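Local coordinates for Hpy188I (Helicobacter pylori, PDB 3OQG), which cleaves double-stranded DNA at a specific recognition sequence as a restriction endonuclease of the GIY-YIG nuclease family, probably with the help of a bound metal ion, at residues N42-L47 / K64-E69. Residues are numbered along the deposited sequence; the frame is centred on the assembly and turned at random.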
# COMPACT_ATOMS: atom_id res chain seq x y z
N ASN A 42 -12.79 -20.21 -3.51
CA ASN A 42 -12.40 -21.40 -4.25
C ASN A 42 -10.87 -21.50 -4.24
O ASN A 42 -10.16 -20.49 -4.32
CB ASN A 42 -12.91 -21.32 -5.68
CG ASN A 42 -14.41 -21.12 -5.76
OD1 ASN A 42 -14.88 -20.06 -6.20
ND2 ASN A 42 -15.17 -22.12 -5.34
N LEU A 43 -10.35 -22.71 -4.13
CA LEU A 43 -8.91 -22.94 -4.21
C LEU A 43 -8.33 -22.34 -5.50
O LEU A 43 -8.82 -22.62 -6.61
CB LEU A 43 -8.61 -24.45 -4.18
CG LEU A 43 -7.15 -24.87 -4.15
CD1 LEU A 43 -6.46 -24.36 -2.90
CD2 LEU A 43 -7.12 -26.38 -4.21
N LEU A 44 -7.29 -21.53 -5.34
CA LEU A 44 -6.70 -20.80 -6.46
C LEU A 44 -5.34 -21.35 -6.86
O LEU A 44 -5.08 -21.53 -8.04
CB LEU A 44 -6.59 -19.31 -6.09
CG LEU A 44 -5.94 -18.40 -7.14
CD1 LEU A 44 -6.70 -18.41 -8.46
CD2 LEU A 44 -5.78 -16.97 -6.58
N CYS A 45 -4.48 -21.61 -5.88
CA CYS A 45 -3.12 -22.08 -6.13
C CYS A 45 -2.53 -22.54 -4.82
O CYS A 45 -3.17 -22.44 -3.76
CB CYS A 45 -2.26 -20.97 -6.74
SG CYS A 45 -2.00 -19.50 -5.73
N GLU A 46 -1.31 -23.05 -4.89
CA GLU A 46 -0.53 -23.37 -3.70
C GLU A 46 0.77 -22.63 -3.82
O GLU A 46 1.27 -22.39 -4.95
CB GLU A 46 -0.25 -24.86 -3.60
CG GLU A 46 -1.41 -25.66 -3.15
CD GLU A 46 -1.16 -27.13 -3.26
OE1 GLU A 46 -0.70 -27.57 -4.36
OE2 GLU A 46 -1.42 -27.84 -2.26
N LEU A 47 1.32 -22.28 -2.66
CA LEU A 47 2.66 -21.70 -2.56
C LEU A 47 3.62 -22.74 -1.99
O LEU A 47 3.34 -23.36 -0.95
CB LEU A 47 2.66 -20.47 -1.65
CG LEU A 47 1.56 -19.42 -1.93
CD1 LEU A 47 1.66 -18.21 -0.99
CD2 LEU A 47 1.59 -19.02 -3.42
N LYS A 64 -7.79 -20.55 -15.02
CA LYS A 64 -8.55 -19.48 -15.64
C LYS A 64 -8.55 -18.18 -14.81
O LYS A 64 -8.84 -17.12 -15.36
CB LYS A 64 -9.98 -19.92 -15.93
CG LYS A 64 -10.86 -20.00 -14.69
CD LYS A 64 -12.20 -20.66 -14.94
CE LYS A 64 -13.12 -20.47 -13.74
NZ LYS A 64 -12.44 -20.83 -12.45
N ASN A 65 -8.25 -18.28 -13.50
CA ASN A 65 -8.20 -17.11 -12.61
C ASN A 65 -6.81 -16.63 -12.20
O ASN A 65 -6.67 -15.68 -11.42
CB ASN A 65 -9.03 -17.38 -11.35
CG ASN A 65 -10.48 -17.14 -11.57
OD1 ASN A 65 -10.85 -16.20 -12.27
ND2 ASN A 65 -11.33 -17.97 -10.97
N MSE A 66 -5.78 -17.25 -12.75
CA MSE A 66 -4.42 -16.87 -12.37
C MSE A 66 -4.01 -15.47 -12.82
O MSE A 66 -3.10 -14.88 -12.23
CB MSE A 66 -3.41 -17.91 -12.90
CG MSE A 66 -3.56 -19.26 -12.25
SE MSE A 66 -3.33 -19.28 -10.31
CE MSE A 66 -1.50 -18.52 -10.17
N LYS A 67 -4.63 -14.94 -13.87
CA LYS A 67 -4.36 -13.57 -14.33
C LYS A 67 -5.50 -12.58 -13.95
O LYS A 67 -5.45 -11.41 -14.30
CB LYS A 67 -4.03 -13.55 -15.85
CG LYS A 67 -2.68 -14.25 -16.18
CD LYS A 67 -2.27 -14.19 -17.69
CE LYS A 67 -0.80 -14.62 -17.89
NZ LYS A 67 -0.27 -14.47 -19.31
N ASN A 68 -6.50 -13.07 -13.21
CA ASN A 68 -7.59 -12.24 -12.70
C ASN A 68 -7.12 -11.29 -11.61
O ASN A 68 -6.38 -11.69 -10.72
CB ASN A 68 -8.73 -13.11 -12.14
CG ASN A 68 -9.84 -13.36 -13.13
OD1 ASN A 68 -9.66 -13.24 -14.35
ND2 ASN A 68 -11.01 -13.72 -12.62
N GLU A 69 -7.57 -10.04 -11.68
CA GLU A 69 -7.13 -8.97 -10.77
C GLU A 69 -8.22 -8.61 -9.76
O GLU A 69 -9.38 -8.51 -10.14
CB GLU A 69 -6.82 -7.72 -11.59
CG GLU A 69 -5.76 -7.91 -12.62
CD GLU A 69 -5.42 -6.64 -13.35
OE1 GLU A 69 -6.33 -6.01 -13.93
OE2 GLU A 69 -4.23 -6.26 -13.33
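M66, a selenomethionine, reaches from the loop after strand 55-60 onto the strand residues L44 and C45 and makes the dense part of this contact. Its SE atom lies 3.9 Å from L44 CD1 and 4.1 Å from C45 CB, and 3.6 Å from the backbone O of L44, a van der Waals approach with no hydrogen bond. In M66, chi1 (-66°) and chi2 (-60°) bring the selenium to the strand, and the bend at chi3 turns only CE. L44 holds CG anti to its own N (chi1 178°), sending CD1 out between the selenium and CB of N65, 3.9 Å away; the L44 and N65 side chains cross at about a right angle. M66 also touches I58 and A60 of strand 55-60 and I91 and T92 of helix 91-98, where I91 also touches L44. Toward solvent the contact thins out: N65 offers L44 just its CB, while its ND2 bonds to D62, which also pairs with K64 NZ. The loop itself turns tightly, N68 N bonding to N65 O at 3.2 Å. L44 and C45 both face V131 of strand 129-134, so the selenium, carried by a type I turn running from N65 to N68, rests on a classic beta bulge.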